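Local coordinates for protein acyl-CoA thioesterase (PDB 3RQB) that probably hydrolyses acyl-CoA thioesters, with a hot dog fold in each of its two acyl-CoA thioesterase domains, at residues B[16-21]-B[49-54]. Sequence-based numbering, arbitrary orientation.
Sequences TALSFD and LKAAMS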
ATOM      1  N   THR B  16      -2.839 -11.801 -19.786  1.00 58.55           N
ATOM      2  CA  THR B  16      -1.787 -10.808 -19.600  1.00 52.06           C
ATOM      3  C   THR B  16      -0.899 -10.686 -20.829  1.00 59.63           C
ATOM      4  O   THR B  16       0.115  -9.984 -20.801  1.00 64.86           O
ATOM      5  CB  THR B  16      -0.914 -11.117 -18.383  1.00 41.92           C
ATOM      6  OG1 THR B  16      -0.134 -12.293 -18.644  1.00 39.99           O
ATOM      7  CG2 THR B  16      -1.783 -11.316 -17.132  1.00 41.66           C
ATOM      8  N   ALA B  17      -1.250 -11.401 -21.892  1.00 60.76           N
ATOM      9  CA  ALA B  17      -0.527 -11.253 -23.148  1.00 58.48           C
ATOM     10  C   ALA B  17      -0.623  -9.798 -23.600  1.00 51.08           C
ATOM     11  O   ALA B  17      -1.719  -9.227 -23.656  1.00 55.89           O
ATOM     12  CB  ALA B  17      -1.091 -12.193 -24.213  1.00 58.18           C
ATOM     13  N   LEU B  18       0.529  -9.203 -23.903  1.00 36.47           N
ATOM     14  CA  LEU B  18       0.593  -7.828 -24.382  1.00 38.87           C
ATOM     15  C   LEU B  18       1.388  -7.756 -25.675  1.00 58.35           C
ATOM     16  O   LEU B  18       2.059  -8.716 -26.076  1.00 66.32           O
ATOM     17  CB  LEU B  18       1.250  -6.906 -23.351  1.00 37.10           C
ATOM     18  CG  LEU B  18       0.606  -6.816 -21.966  1.00 40.67           C
ATOM     19  CD1 LEU B  18       1.321  -5.806 -21.070  1.00 35.47           C
ATOM     20  CD2 LEU B  18      -0.875  -6.477 -22.096  1.00 43.68           C
ATOM     21  N   SER B  19       1.285  -6.619 -26.349  1.00 61.73           N
ATOM     22  CA  SER B  19       2.162  -6.344 -27.468  1.00 63.93           C
ATOM     23  C   SER B  19       2.662  -4.919 -27.329  1.00 57.28           C
ATOM     24  O   SER B  19       1.981  -4.059 -26.773  1.00 54.41           O
ATOM     25  CB  SER B  19       1.431  -6.524 -28.795  1.00 70.96           C
ATOM     26  OG  SER B  19       0.713  -5.351 -29.132  1.00 76.85           O
ATOM     27  N   PHE B  20       3.861  -4.673 -27.830  1.00 56.77           N
ATOM     28  CA  PHE B  20       4.437  -3.344 -27.764  1.00 52.58           C
ATOM     29  C   PHE B  20       4.590  -2.776 -29.160  1.00 55.22           C
ATOM     30  O   PHE B  20       5.186  -3.414 -30.031  1.00 56.71           O
ATOM     31  CB  PHE B  20       5.794  -3.397 -27.076  1.00 45.64           C
ATOM     32  CG  PHE B  20       6.347  -2.052 -26.738  1.00 49.79           C
ATOM     33  CD1 PHE B  20       5.635  -1.180 -25.938  1.00 54.26           C
ATOM     34  CD2 PHE B  20       7.580  -1.659 -27.206  1.00 56.70           C
ATOM     35  CE1 PHE B  20       6.143   0.066 -25.611  1.00 54.14           C
ATOM     36  CE2 PHE B  20       8.094  -0.416 -26.880  1.00 59.31           C
ATOM     37  CZ  PHE B  20       7.370   0.448 -26.083  1.00 56.37           C
ATOM     38  N   ASP B  21       4.033  -1.589 -29.384  1.00 57.62           N
ATOM     39  CA  ASP B  21       4.189  -0.931 -30.679  1.00 63.06           C
ATOM     40  C   ASP B  21       5.357   0.045 -30.653  1.00 57.01           C
ATOM     41  O   ASP B  21       5.689   0.662 -31.665  1.00 54.52           O
ATOM     42  CB  ASP B  21       2.901  -0.224 -31.121  1.00 67.23           C
ATOM     43  CG  ASP B  21       2.493   0.904 -30.189  1.00 61.99           C
ATOM     44  OD1 ASP B  21       3.336   1.361 -29.395  1.00 52.57           O
ATOM     45  OD2 ASP B  21       1.323   1.335 -30.261  1.00 65.27           O
ATOM     46  N   LEU B  49       1.574  -4.949 -14.269  1.00 49.33           N
ATOM     47  CA  LEU B  49       2.974  -5.246 -13.936  1.00 46.19           C
ATOM     48  C   LEU B  49       3.823  -5.743 -15.121  1.00 45.49           C
ATOM     49  O   LEU B  49       4.993  -5.343 -15.285  1.00 38.30           O
ATOM     50  CB  LEU B  49       3.027  -6.261 -12.793  1.00 47.31           C
ATOM     51  CG  LEU B  49       4.410  -6.679 -12.288  1.00 45.05           C
ATOM     52  CD1 LEU B  49       5.157  -5.495 -11.685  1.00 39.43           C
ATOM     53  CD2 LEU B  49       4.274  -7.803 -11.271  1.00 43.46           C
ATOM     54  N   LYS B  50       3.233  -6.615 -15.938  1.00 44.58           N
ATOM     55  CA  LYS B  50       3.915  -7.131 -17.113  1.00 50.18           C
ATOM     56  C   LYS B  50       4.390  -5.979 -17.964  1.00 48.59           C
ATOM     57  O   LYS B  50       5.503  -6.006 -18.476  1.00 49.90           O
ATOM     58  CB  LYS B  50       2.996  -8.025 -17.940  1.00 65.68           C
ATOM     59  CG  LYS B  50       2.554  -9.275 -17.215  1.00 80.71           C
ATOM     60  CD  LYS B  50       3.740 -10.010 -16.609  1.00 92.20           C
ATOM     61  CE  LYS B  50       4.606 -10.671 -17.673  1.00 97.87           C
ATOM     62  NZ  LYS B  50       5.763 -11.391 -17.057  1.00101.95           N
ATOM     63  N   ALA B  51       3.549  -4.955 -18.084  1.00 50.16           N
ATOM     64  CA  ALA B  51       3.858  -3.801 -18.924  1.00 51.40           C
ATOM     65  C   ALA B  51       5.250  -3.279 -18.619  1.00 47.82           C
ATOM     66  O   ALA B  51       6.071  -3.152 -19.521  1.00 39.26           O
ATOM     67  CB  ALA B  51       2.835  -2.702 -18.710  1.00 49.58           C
ATOM     68  N   ALA B  52       5.508  -2.996 -17.343  1.00 49.54           N
ATOM     69  CA  ALA B  52       6.802  -2.487 -16.902  1.00 43.42           C
ATOM     70  C   ALA B  52       7.854  -3.570 -17.026  1.00 44.65           C
ATOM     71  O   ALA B  52       8.989  -3.295 -17.421  1.00 51.89           O
ATOM     72  CB  ALA B  52       6.730  -1.992 -15.465  1.00 40.51           C
HETATM   73  N   MSE B  53       7.484  -4.800 -16.681  1.00 39.87           N
HETATM   74  CA  MSE B  53       8.398  -5.928 -16.852  1.00 46.48           C
HETATM   75  C   MSE B  53       8.876  -6.094 -18.302  1.00 53.26           C
HETATM   76  O   MSE B  53      10.063  -6.342 -18.563  1.00 54.61           O
HETATM   77  CB  MSE B  53       7.738  -7.210 -16.385  1.00 41.84           C
HETATM   78  CG  MSE B  53       7.565  -7.297 -14.901  1.00 42.47           C
HETATM   79 SE   MSE B  53       7.646  -9.156 -14.397  0.47 79.54          SE
HETATM   80  CE  MSE B  53       9.574  -9.403 -14.652  1.00 44.59           C
ATOM     81  N   SER B  54       7.941  -5.950 -19.236  1.00 46.69           N
ATOM     82  CA  SER B  54       8.221  -6.105 -20.658  1.00 51.93           C
ATOM     83  C   SER B  54       8.870  -4.865 -21.263  1.00 59.08           C
ATOM     84  O   SER B  54       9.309  -4.876 -22.418  1.00 57.57           O
ATOM     85  CB  SER B  54       6.935  -6.410 -21.404  1.00 51.81           C
ATOM     86  OG  SER B  54       6.146  -7.317 -20.663  1.00 61.95           O
TER
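Thr16 meets Lys50 through carbon alone: its CB lies 4.1 Å from CG of Lys50, so the threonine brings its aliphatic part to the lysine's methylene chain. The hydroxyl is otherwise engaged. With OG1 set between the backbone N and the carbonyl carbon (chi1 69°), it hydrogen-bonds the carbonyl oxygen of Phe12, one turn back in helix 11-15, which suits a threonine that must satisfy a buried hydroxyl just past a helix end. Lys50 directs its CB toward the 16-21 segment, but bends at chi2 and chi3 and carries its amino group away, where NZ forms a long, weak ion pair with Asp181. A lysine fits here because its methylenes can line an apolar contact while its charge is led off.

Ala17 turns its methyl away, and the next side chain, Leu18, points back at the helix. Its CD1 does the touching, 3.8 Å from the backbone N of Ala51, 4.2 Å from CB of Ala51 and 4.2 Å from CB of Lys50. One branch tip thus rests on the helix backbone, which the small alanine leaves accessible.

Helix 41-53 is the long helix of the N-terminal hot dog domain, the "sausage" held in a "bun" of antiparallel strands; Ala51 and Ala52 touch strand 91-100, and the 16-21 segment passes beside the helix near its C-terminal end, touching it at Thr16 and Leu18 before it moves off. Ser19 belongs to a short edge strand and pairs through its backbone with His26 of strand 25-28. Phe20 also points its CB toward the helix, yet its ring comes no closer than 6.0 Å, from CG to the carbonyl oxygen of Ser54, and meets the ring of Phe25 instead. Phe25 in turn touches Leu18, Ala51 and Ser54.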